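Local coordinates for SusD superfamily protein (Parabacteroides distasonis, PDB 3OTN), which is a SusD-family outer-membrane protein that probably binds carbohydrate or other nutrients at the cell surface, at residues K157-D161 with E162-P166; K191-L194 with A195-L199; Y335-F339 with F340-A344. All coordinates share one frame; numbering follows the deposited sequence.

Contact 1 (K157-D161 with E162-P166); sequences KEIYD and EIIIP
Ile159 and Ile164 meet where helix 156-172 passes from ordinary alpha turns into a wider pi-type turn, a pi-bulge within the helix. The backbone bonds are the evidence. Glu162 N donates to Glu158 O four residues back, but Ile159 O accepts twice. Ile164 N reaches Ile159 O at 3.0 Å, in the carbonyl plane and nearly straight (168°), whereas Ile163 N comes from above that plane at a more bent 143°. Ile165 N donates to Tyr160 O, again five residues back.

Apolar packing follows the widened turn. The Ile159 and Ile164 side chains cross, with Ile159 CG2 3.8 Å from Ile164 CD1. The same CD1 lies over the rim of one Tyr160 ring face, and the Tyr160 ring meets Tyr201 edge-to-face.

The charged side chains are more exposed than these isoleucines. Glu158 and Glu162 run alongside each other with carboxylate planes 15° apart; OE1 of Glu158 is 4.0 Å from OE2 of Glu162, a like-charge approach probably eased by Lys138, which bridges to both. Lys157 NZ makes a salt bridge to Asp161 OD2, on its syn lone pair, while Asp161 OD1 bonds to Tyr201. Where the helix kinks, Pro166 CG rests 3.1 Å from Asp161 O.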
ATOM      1  N   LYS A 157     -20.629   2.617   1.900  1.00 19.74           N
ATOM      2  CA  LYS A 157     -20.937   2.969   3.298  1.00 21.96           C
ATOM      3  C   LYS A 157     -21.329   1.766   4.167  1.00 22.31           C
ATOM      4  O   LYS A 157     -20.883   1.660   5.318  1.00 22.52           O
ATOM      5  CB  LYS A 157     -22.006   4.069   3.388  1.00 22.70           C
ATOM      6  CG  LYS A 157     -22.089   4.695   4.799  1.00 26.18           C
ATOM      7  CD  LYS A 157     -23.016   5.929   4.805  1.00 25.01           C
ATOM      8  CE  LYS A 157     -22.945   6.712   6.144  1.00 31.07           C
ATOM      9  NZ  LYS A 157     -23.374   5.871   7.276  1.00 30.38           N
ATOM     10  N   GLU A 158     -22.100   0.845   3.603  1.00 21.68           N
ATOM     11  CA  GLU A 158     -22.456  -0.381   4.304  1.00 20.28           C
ATOM     12  C   GLU A 158     -21.245  -1.285   4.597  1.00 19.71           C
ATOM     13  O   GLU A 158     -21.178  -1.893   5.666  1.00 20.18           O
ATOM     14  CB  GLU A 158     -23.552  -1.173   3.553  1.00 21.98           C
ATOM     15  CG  GLU A 158     -24.946  -0.496   3.454  1.00 27.64           C
ATOM     16  CD  GLU A 158     -25.971  -1.352   2.670  1.00 32.95           C
ATOM     17  OE1 GLU A 158     -25.720  -2.563   2.491  1.00 28.29           O
ATOM     18  OE2 GLU A 158     -27.025  -0.826   2.237  1.00 30.23           O
ATOM     19  N   ILE A 159     -20.307  -1.386   3.661  1.00 19.52           N
ATOM     20  CA  ILE A 159     -19.124  -2.213   3.858  1.00 19.65           C
ATOM     21  C   ILE A 159     -18.322  -1.632   5.037  1.00 20.54           C
ATOM     22  O   ILE A 159     -17.918  -2.364   5.938  1.00 18.91           O
ATOM     23  CB  ILE A 159     -18.209  -2.288   2.608  1.00 18.54           C
ATOM     24  CG1 ILE A 159     -18.921  -2.877   1.371  1.00 21.88           C
ATOM     25  CG2 ILE A 159     -16.925  -3.035   2.929  1.00 16.70           C
ATOM     26  CD1 ILE A 159     -19.647  -4.221   1.607  1.00 21.42           C
ATOM     27  N   TYR A 160     -18.125  -0.320   5.043  1.00 20.09           N
ATOM     28  CA  TYR A 160     -17.475   0.330   6.171  1.00 21.19           C
ATOM     29  C   TYR A 160     -18.258   0.163   7.499  1.00 19.46           C
ATOM     30  O   TYR A 160     -17.686  -0.254   8.505  1.00 20.29           O
ATOM     31  CB  TYR A 160     -17.263   1.823   5.925  1.00 18.22           C
ATOM     32  CG  TYR A 160     -16.063   2.266   5.123  1.00 23.35           C
ATOM     33  CD1 TYR A 160     -14.861   2.600   5.740  1.00 25.84           C
ATOM     34  CD2 TYR A 160     -16.161   2.478   3.759  1.00 20.61           C
ATOM     35  CE1 TYR A 160     -13.750   3.078   4.984  1.00 28.11           C
ATOM     36  CE2 TYR A 160     -15.080   2.922   3.012  1.00 18.29           C
ATOM     37  CZ  TYR A 160     -13.885   3.232   3.623  1.00 20.18           C
ATOM     38  OH  TYR A 160     -12.867   3.716   2.863  1.00 19.60           O
ATOM     39  N   ASP A 161     -19.546   0.482   7.490  1.00 20.77           N
ATOM     40  CA  ASP A 161     -20.318   0.518   8.744  1.00 19.65           C
ATOM     41  C   ASP A 161     -20.627  -0.869   9.322  1.00 20.35           C
ATOM     42  O   ASP A 161     -20.780  -1.003  10.532  1.00 21.37           O
ATOM     43  CB  ASP A 161     -21.663   1.234   8.550  1.00 20.03           C
ATOM     44  CG  ASP A 161     -21.527   2.716   8.258  1.00 25.22           C
ATOM     45  OD1 ASP A 161     -20.446   3.290   8.442  1.00 20.65           O
ATOM     46  OD2 ASP A 161     -22.540   3.292   7.846  1.00 21.51           O
ATOM     47  N   GLU A 162     -20.794  -1.864   8.458  1.00 19.45           N
ATOM     48  CA  GLU A 162     -21.174  -3.212   8.882  1.00 21.76           C
ATOM     49  C   GLU A 162     -20.030  -4.191   8.990  1.00 20.10           C
ATOM     50  O   GLU A 162     -20.111  -5.145   9.776  1.00 21.15           O
ATOM     51  CB  GLU A 162     -22.271  -3.781   7.950  1.00 21.12           C
ATOM     52  CG  GLU A 162     -23.580  -2.994   8.005  1.00 25.46           C
ATOM     53  CD  GLU A 162     -24.642  -3.430   6.995  1.00 34.19           C
ATOM     54  OE1 GLU A 162     -24.774  -4.651   6.738  1.00 25.43           O
ATOM     55  OE2 GLU A 162     -25.365  -2.539   6.478  1.00 29.20           O
ATOM     56  N   ILE A 163     -18.969  -3.995   8.219  1.00 19.80           N
ATOM     57  CA  ILE A 163     -17.858  -4.938   8.232  1.00 20.85           C
ATOM     58  C   ILE A 163     -16.581  -4.313   8.761  1.00 17.73           C
ATOM     59  O   ILE A 163     -16.096  -4.684   9.818  1.00 20.16           O
ATOM     60  CB  ILE A 163     -17.573  -5.573   6.849  1.00 20.48           C
ATOM     61  CG1 ILE A 163     -18.858  -6.194   6.287  1.00 21.69           C
ATOM     62  CG2 ILE A 163     -16.444  -6.670   7.000  1.00 18.88           C
ATOM     63  CD1 ILE A 163     -18.646  -6.937   4.943  1.00 20.49           C
ATOM     64  N   ILE A 164     -16.036  -3.358   8.024  1.00 17.71           N
ATOM     65  CA  ILE A 164     -14.705  -2.849   8.303  1.00 15.72           C
ATOM     66  C   ILE A 164     -14.599  -2.265   9.720  1.00 18.64           C
ATOM     67  O   ILE A 164     -13.744  -2.676  10.492  1.00 18.77           O
ATOM     68  CB  ILE A 164     -14.270  -1.820   7.257  1.00 15.70           C
ATOM     69  CG1 ILE A 164     -14.225  -2.437   5.849  1.00 17.59           C
ATOM     70  CG2 ILE A 164     -12.917  -1.207   7.604  1.00 16.37           C
ATOM     71  CD1 ILE A 164     -13.952  -1.403   4.731  1.00 17.04           C
ATOM     72  N   ILE A 165     -15.463  -1.309  10.053  1.00 20.26           N
ATOM     73  CA  ILE A 165     -15.358  -0.615  11.343  1.00 21.95           C
ATOM     74  C   ILE A 165     -15.677  -1.547  12.518  1.00 21.40           C
ATOM     75  O   ILE A 165     -14.871  -1.621  13.460  1.00 21.49           O
ATOM     76  CB  ILE A 165     -16.128   0.705  11.355  1.00 23.03           C
ATOM     77  CG1 ILE A 165     -15.440   1.689  10.390  1.00 20.79           C
ATOM     78  CG2 ILE A 165     -16.243   1.274  12.763  1.00 20.64           C
ATOM     79  CD1 ILE A 165     -16.334   2.932  10.004  1.00 21.61           C
ATOM     80  N   PRO A 166     -16.801  -2.281  12.460  1.00 19.90           N
ATOM     81  CA  PRO A 166     -17.052  -3.186  13.601  1.00 21.73           C
ATOM     82  C   PRO A 166     -15.967  -4.240  13.813  1.00 21.87           C
ATOM     83  O   PRO A 166     -15.639  -4.543  14.954  1.00 22.08           O
ATOM     84  CB  PRO A 166     -18.399  -3.840  13.261  1.00 20.97           C
ATOM     85  CG  PRO A 166     -19.065  -2.903  12.327  1.00 24.27           C
ATOM     86  CD  PRO A 166     -17.957  -2.234  11.532  1.00 20.67           C
TER

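Contact 2 (K191-L194 with A195-L199); sequences KALL and ADVYL
Leu194 and Tyr198, one helical turn apart, lie side by side and point the same way, so that a methyl group covers part of an aromatic face. Leu194 CD1 stands 3.9 Å from the centroid of the Tyr198 ring and 25° off its normal, the geometry of a CH-pi contact. It is displaced toward the rim, and its nearest ring atom is Tyr198 CE2 at 3.5 Å. With chi1 -176° Leu194 CG points out from the helix and chi2 of 50° brings CD1 forward over the ring, while Tyr198 CG lies beside its own backbone N, which tilts the ring back along the helix toward Leu194.

Leu193 and Val197 cross, with Leu193 CD1 4.0 Å from Val197 CG2. These pairs belong to the regular alpha-helix 187-202, consistent with the TPR-like helical scaffold of SusD proteins. Val197 N donates to Leu193 O at 2.8 Å and Tyr198 N to Leu194 O at 3.0 Å, the i to i+4 bonds of the helix.

Both pairs are buried: Leu193 and Val197 touch Phe127 of helix 108-133, Leu194 touches Arg219 of helix 210-225, and Val197 and Tyr198 face helix 156-172. Lys191 NZ bridges Glu222 and Glu172, and Asp196 OD2 hydrogen-bonds to Tyr358 OH.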
ATOM      1  N   LYS A 191      -4.535  -0.439  14.967  1.00 18.99           N
ATOM      2  CA  LYS A 191      -4.668   1.026  15.138  1.00 19.63           C
ATOM      3  C   LYS A 191      -4.257   1.771  13.880  1.00 19.69           C
ATOM      4  O   LYS A 191      -4.888   2.748  13.541  1.00 19.70           O
ATOM      5  CB  LYS A 191      -3.842   1.589  16.310  1.00 19.74           C
ATOM      6  CG  LYS A 191      -4.074   0.987  17.647  1.00 26.15           C
ATOM      7  CD  LYS A 191      -5.409   1.244  18.178  1.00 29.73           C
ATOM      8  CE  LYS A 191      -5.513   0.784  19.683  1.00 28.04           C
ATOM      9  NZ  LYS A 191      -6.811   1.248  20.157  1.00 20.75           N
ATOM     10  N   ALA A 192      -3.223   1.302  13.185  1.00 17.37           N
ATOM     11  CA  ALA A 192      -2.777   1.933  11.920  1.00 18.69           C
ATOM     12  C   ALA A 192      -3.859   1.819  10.841  1.00 19.40           C
ATOM     13  O   ALA A 192      -4.184   2.794  10.160  1.00 22.09           O
ATOM     14  CB  ALA A 192      -1.465   1.311  11.435  1.00 17.95           C
ATOM     15  N   LEU A 193      -4.423   0.626  10.690  1.00 17.25           N
ATOM     16  CA  LEU A 193      -5.489   0.410   9.741  1.00 17.48           C
ATOM     17  C   LEU A 193      -6.723   1.210  10.091  1.00 17.17           C
ATOM     18  O   LEU A 193      -7.304   1.843   9.204  1.00 20.20           O
ATOM     19  CB  LEU A 193      -5.870  -1.067   9.637  1.00 17.32           C
ATOM     20  CG  LEU A 193      -6.999  -1.405   8.648  1.00 20.63           C
ATOM     21  CD1 LEU A 193      -6.729  -0.804   7.249  1.00 17.08           C
ATOM     22  CD2 LEU A 193      -7.193  -2.915   8.584  1.00 16.50           C
ATOM     23  N   LEU A 194      -7.121   1.190  11.370  1.00 17.41           N
ATOM     24  CA  LEU A 194      -8.326   1.901  11.792  1.00 18.69           C
ATOM     25  C   LEU A 194      -8.123   3.432  11.673  1.00 20.00           C
ATOM     26  O   LEU A 194      -9.059   4.148  11.295  1.00 19.77           O
ATOM     27  CB  LEU A 194      -8.802   1.462  13.187  1.00 18.96           C
ATOM     28  CG  LEU A 194     -10.116   2.055  13.706  1.00 19.15           C
ATOM     29  CD1 LEU A 194     -11.249   1.921  12.691  1.00 16.05           C
ATOM     30  CD2 LEU A 194     -10.519   1.420  15.035  1.00 22.34           C
ATOM     31  N   ALA A 195      -6.907   3.932  11.911  1.00 19.67           N
ATOM     32  CA  ALA A 195      -6.622   5.352  11.629  1.00 22.68           C
ATOM     33  C   ALA A 195      -6.914   5.696  10.146  1.00 18.95           C
ATOM     34  O   ALA A 195      -7.550   6.694   9.821  1.00 18.61           O
ATOM     35  CB  ALA A 195      -5.171   5.714  11.987  1.00 20.47           C
ATOM     36  N   ASP A 196      -6.449   4.835   9.273  1.00 18.61           N
ATOM     37  CA  ASP A 196      -6.568   5.020   7.847  1.00 20.85           C
ATOM     38  C   ASP A 196      -8.047   4.891   7.415  1.00 20.56           C
ATOM     39  O   ASP A 196      -8.536   5.688   6.574  1.00 21.97           O
ATOM     40  CB  ASP A 196      -5.675   3.987   7.144  1.00 19.28           C
ATOM     41  CG  ASP A 196      -5.343   4.340   5.696  1.00 24.90           C
ATOM     42  OD1 ASP A 196      -5.822   5.354   5.168  1.00 23.70           O
ATOM     43  OD2 ASP A 196      -4.611   3.544   5.058  1.00 21.87           O
ATOM     44  N   VAL A 197      -8.748   3.910   7.982  1.00 18.83           N
ATOM     45  CA  VAL A 197     -10.175   3.732   7.727  1.00 17.35           C
ATOM     46  C   VAL A 197     -10.978   4.994   8.056  1.00 19.29           C
ATOM     47  O   VAL A 197     -11.708   5.495   7.227  1.00 19.48           O
ATOM     48  CB  VAL A 197     -10.738   2.489   8.466  1.00 19.78           C
ATOM     49  CG1 VAL A 197     -12.261   2.490   8.489  1.00 15.48           C
ATOM     50  CG2 VAL A 197     -10.170   1.201   7.797  1.00 17.39           C
ATOM     51  N   TYR A 198     -10.809   5.515   9.256  1.00 17.79           N
ATOM     52  CA  TYR A 198     -11.523   6.710   9.663  1.00 18.86           C
ATOM     53  C   TYR A 198     -11.114   7.986   8.914  1.00 18.12           C
ATOM     54  O   TYR A 198     -11.971   8.801   8.583  1.00 18.21           O
ATOM     55  CB  TYR A 198     -11.333   6.903  11.161  1.00 19.55           C
ATOM     56  CG  TYR A 198     -12.193   6.036  12.047  1.00 16.85           C
ATOM     57  CD1 TYR A 198     -13.555   5.799  11.755  1.00 22.48           C
ATOM     58  CD2 TYR A 198     -11.712   5.586  13.263  1.00 21.60           C
ATOM     59  CE1 TYR A 198     -14.369   5.088  12.622  1.00 19.56           C
ATOM     60  CE2 TYR A 198     -12.531   4.860  14.137  1.00 18.38           C
ATOM     61  CZ  TYR A 198     -13.844   4.611  13.824  1.00 20.55           C
ATOM     62  OH  TYR A 198     -14.657   3.921  14.730  1.00 23.17           O
ATOM     63  N   LEU A 199      -9.812   8.142   8.627  1.00 21.73           N
ATOM     64  CA  LEU A 199      -9.337   9.252   7.813  1.00 20.89           C
ATOM     65  C   LEU A 199      -9.983   9.225   6.423  1.00 20.81           C
ATOM     66  O   LEU A 199     -10.429  10.266   5.924  1.00 22.26           O
ATOM     67  CB  LEU A 199      -7.807   9.222   7.679  1.00 20.92           C
ATOM     68  CG  LEU A 199      -7.133  10.283   6.806  1.00 18.53           C
ATOM     69  CD1 LEU A 199      -7.467  11.690   7.281  1.00 18.30           C
ATOM     70  CD2 LEU A 199      -5.569   9.985   6.737  1.00 17.31           C
TER

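Contact 3 (Y335-F339 with F340-A344); sequences YIYKF and FDQVA
Tyr337 and Phe340 make the tight part of this contact, an offset stack across a type I beta turn. Their centroids are 4.5 Å apart and their planes differ by 26°. Tyr337 CE1 lies over the Phe340 face, 3.4 Å from Phe340 CG, while Phe340 CB sits over the Tyr337 ring, 3.9 Å from its centroid, in a CH-pi contact. In both residues CG is anti to the backbone N (chi1 -158° in Tyr337, -166° in Phe340), which carries the two rings to the same side of the turn. Phe340 N closes the turn on Tyr337 O at 3.0 Å, approaching from above the carbonyl plane. Phe340 is next the centre of an inverse gamma turn, whose bond from Asp341 N to Phe339 O is weak. Asp341, also buried, is the N-cap of the following helix: its OD1 accepts from Ala344 N at 3.2 Å, from above the carboxylate plane, and OD2 is hydrogen-bonded to Ser351 OG.

The looser side lies toward the exposed Gln342. Its NE2 comes no nearer than 3.9 Å to Tyr337 OH, with amide and ring almost perpendicular, and bonds instead to Tyr312 OH.

Thus the turn joins strand 334-336, an outer strand paired with strand 308-312, to helix 342-348, where Phe340 packs on Val345.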
ATOM      1  N   TYR A 335      15.785   6.051 -12.028  1.00 21.63           N
ATOM      2  CA  TYR A 335      15.129   4.815 -11.643  1.00 21.41           C
ATOM      3  C   TYR A 335      14.946   4.786 -10.133  1.00 19.44           C
ATOM      4  O   TYR A 335      15.692   5.456  -9.389  1.00 21.93           O
ATOM      5  CB  TYR A 335      15.947   3.633 -12.124  1.00 23.09           C
ATOM      6  CG  TYR A 335      15.986   3.569 -13.629  1.00 23.50           C
ATOM      7  CD1 TYR A 335      15.012   2.851 -14.332  1.00 22.46           C
ATOM      8  CD2 TYR A 335      16.955   4.273 -14.362  1.00 25.08           C
ATOM      9  CE1 TYR A 335      15.004   2.822 -15.741  1.00 22.23           C
ATOM     10  CE2 TYR A 335      16.954   4.251 -15.773  1.00 23.88           C
ATOM     11  CZ  TYR A 335      15.981   3.519 -16.448  1.00 24.03           C
ATOM     12  OH  TYR A 335      15.973   3.471 -17.823  1.00 31.41           O
ATOM     13  N   ILE A 336      13.942   4.035  -9.691  1.00 19.11           N
ATOM     14  CA  ILE A 336      13.683   3.866  -8.271  1.00 20.07           C
ATOM     15  C   ILE A 336      14.696   2.928  -7.630  1.00 20.10           C
ATOM     16  O   ILE A 336      14.812   1.772  -8.011  1.00 21.82           O
ATOM     17  CB  ILE A 336      12.250   3.401  -7.994  1.00 19.96           C
ATOM     18  CG1 ILE A 336      11.266   4.513  -8.403  1.00 21.60           C
ATOM     19  CG2 ILE A 336      12.118   3.097  -6.471  1.00 14.18           C
ATOM     20  CD1 ILE A 336       9.865   4.033  -8.897  1.00 17.64           C
ATOM     21  N   TYR A 337      15.430   3.479  -6.663  1.00 21.87           N
ATOM     22  CA  TYR A 337      16.404   2.785  -5.828  1.00 22.18           C
ATOM     23  C   TYR A 337      15.864   2.479  -4.432  1.00 21.33           C
ATOM     24  O   TYR A 337      16.488   1.723  -3.683  1.00 19.07           O
ATOM     25  CB  TYR A 337      17.652   3.676  -5.662  1.00 23.44           C
ATOM     26  CG  TYR A 337      18.928   2.973  -5.283  1.00 24.48           C
ATOM     27  CD1 TYR A 337      19.530   2.056  -6.145  1.00 22.44           C
ATOM     28  CD2 TYR A 337      19.560   3.229  -4.050  1.00 20.46           C
ATOM     29  CE1 TYR A 337      20.740   1.418  -5.798  1.00 21.97           C
ATOM     30  CE2 TYR A 337      20.764   2.576  -3.710  1.00 22.42           C
ATOM     31  CZ  TYR A 337      21.344   1.691  -4.591  1.00 21.67           C
ATOM     32  OH  TYR A 337      22.524   1.058  -4.257  1.00 23.97           O
ATOM     33  N   LYS A 338      14.687   3.017  -4.100  1.00 21.12           N
ATOM     34  CA  LYS A 338      14.090   2.907  -2.742  1.00 21.56           C
ATOM     35  C   LYS A 338      14.010   1.469  -2.193  1.00 20.13           C
ATOM     36  O   LYS A 338      14.187   1.232  -0.984  1.00 19.70           O
ATOM     37  CB  LYS A 338      12.719   3.567  -2.789  1.00 24.16           C
ATOM     38  CG  LYS A 338      12.053   3.852  -1.512  1.00 31.72           C
ATOM     39  CD  LYS A 338      10.865   4.786  -1.757  1.00 28.81           C
ATOM     40  CE  LYS A 338      10.064   4.930  -0.518  1.00 21.10           C
ATOM     41  NZ  LYS A 338       9.028   5.980  -0.598  1.00 19.92           N
ATOM     42  N   PHE A 339      13.843   0.509  -3.094  1.00 17.27           N
ATOM     43  CA  PHE A 339      13.647  -0.902  -2.740  1.00 20.06           C
ATOM     44  C   PHE A 339      14.755  -1.811  -3.272  1.00 17.05           C
ATOM     45  O   PHE A 339      14.540  -2.984  -3.439  1.00 20.54           O
ATOM     46  CB  PHE A 339      12.289  -1.346  -3.277  1.00 18.96           C
ATOM     47  CG  PHE A 339      11.165  -0.395  -2.921  1.00 21.25           C
ATOM     48  CD1 PHE A 339      10.835  -0.169  -1.592  1.00 24.46           C
ATOM     49  CD2 PHE A 339      10.449   0.278  -3.909  1.00 22.51           C
ATOM     50  CE1 PHE A 339       9.787   0.689  -1.245  1.00 28.01           C
ATOM     51  CE2 PHE A 339       9.403   1.144  -3.566  1.00 20.68           C
ATOM     52  CZ  PHE A 339       9.074   1.333  -2.232  1.00 19.08           C
ATOM     53  N   PHE A 340      15.953  -1.259  -3.439  1.00 17.99           N
ATOM     54  CA  PHE A 340      17.094  -1.964  -4.023  1.00 19.10           C
ATOM     55  C   PHE A 340      17.808  -2.848  -2.971  1.00 19.33           C
ATOM     56  O   PHE A 340      18.749  -2.438  -2.273  1.00 22.83           O
ATOM     57  CB  PHE A 340      18.007  -0.923  -4.667  1.00 20.05           C
ATOM     58  CG  PHE A 340      19.058  -1.475  -5.590  1.00 18.87           C
ATOM     59  CD1 PHE A 340      20.282  -1.957  -5.095  1.00 23.96           C
ATOM     60  CD2 PHE A 340      18.887  -1.389  -6.973  1.00 24.45           C
ATOM     61  CE1 PHE A 340      21.276  -2.405  -5.987  1.00 23.56           C
ATOM     62  CE2 PHE A 340      19.838  -1.846  -7.832  1.00 23.10           C
ATOM     63  CZ  PHE A 340      21.052  -2.346  -7.343  1.00 26.96           C
ATOM     64  N   ASP A 341      17.288  -4.061  -2.841  1.00 19.47           N
ATOM     65  CA  ASP A 341      17.885  -5.137  -2.038  1.00 19.70           C
ATOM     66  C   ASP A 341      19.189  -5.507  -2.725  1.00 19.13           C
ATOM     67  O   ASP A 341      19.220  -6.302  -3.669  1.00 20.44           O
ATOM     68  CB  ASP A 341      16.887  -6.313  -1.934  1.00 19.29           C
ATOM     69  CG  ASP A 341      17.429  -7.520  -1.131  1.00 21.43           C
ATOM     70  OD1 ASP A 341      18.633  -7.587  -0.789  1.00 16.49           O
ATOM     71  OD2 ASP A 341      16.625  -8.441  -0.892  1.00 17.74           O
ATOM     72  N   GLN A 342      20.264  -4.908  -2.233  1.00 19.23           N
ATOM     73  CA  GLN A 342      21.543  -4.956  -2.886  1.00 22.76           C
ATOM     74  C   GLN A 342      22.143  -6.361  -2.944  1.00 22.38           C
ATOM     75  O   GLN A 342      22.719  -6.742  -3.961  1.00 20.21           O
ATOM     76  CB  GLN A 342      22.521  -4.001  -2.224  1.00 24.77           C
ATOM     77  CG  GLN A 342      23.814  -3.848  -3.011  1.00 35.09           C
ATOM     78  CD  GLN A 342      24.557  -2.574  -2.663  1.00 52.65           C
ATOM     79  OE1 GLN A 342      24.683  -2.227  -1.475  1.00 47.17           O
ATOM     80  NE2 GLN A 342      25.039  -1.853  -3.699  1.00 43.99           N
ATOM     81  N   VAL A 343      21.985  -7.135  -1.877  1.00 22.21           N
ATOM     82  CA  VAL A 343      22.402  -8.540  -1.891  1.00 20.44           C
ATOM     83  C   VAL A 343      21.647  -9.327  -2.974  1.00 19.08           C
ATOM     84  O   VAL A 343      22.242 -10.119  -3.695  1.00 20.51           O
ATOM     85  CB  VAL A 343      22.253  -9.211  -0.484  1.00 19.27           C
ATOM     86  CG1 VAL A 343      22.487 -10.719  -0.583  1.00 19.84           C
ATOM     87  CG2 VAL A 343      23.289  -8.571   0.497  1.00 17.27           C
ATOM     88  N   ALA A 344      20.356  -9.066  -3.114  1.00 17.30           N
ATOM     89  CA  ALA A 344      19.544  -9.761  -4.111  1.00 17.92           C
ATOM     90  C   ALA A 344      19.991  -9.383  -5.534  1.00 19.36           C
ATOM     91  O   ALA A 344      20.179 -10.262  -6.408  1.00 18.86           O
ATOM     92  CB  ALA A 344      18.048  -9.488  -3.886  1.00 14.62           C
TER

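How the contacts relate
Contacts 1 and 2 sit on consecutive helices that pack together: Ile164 CG2 meets Val197 CG2 at 3.7 Å, and Ile165 CG2 reaches Tyr198 OH at the same distance. Contact 2 is wholly buried, its centre about 13 Å from the centre of the chain, with regular alpha bonding. Contact 1, its centre about 20 Å from that point, is partly buried; it joins apolar packing to paired charges, and its helix is widened. Contact 3, on the opposite side of the chain's centre, is also buried, with Gln342 its exposed member. There ring-on-ring stacking and turn bonds link a strand to a helix, where contacts 1 and 2 set methyl groups on rings and on one another along a helix.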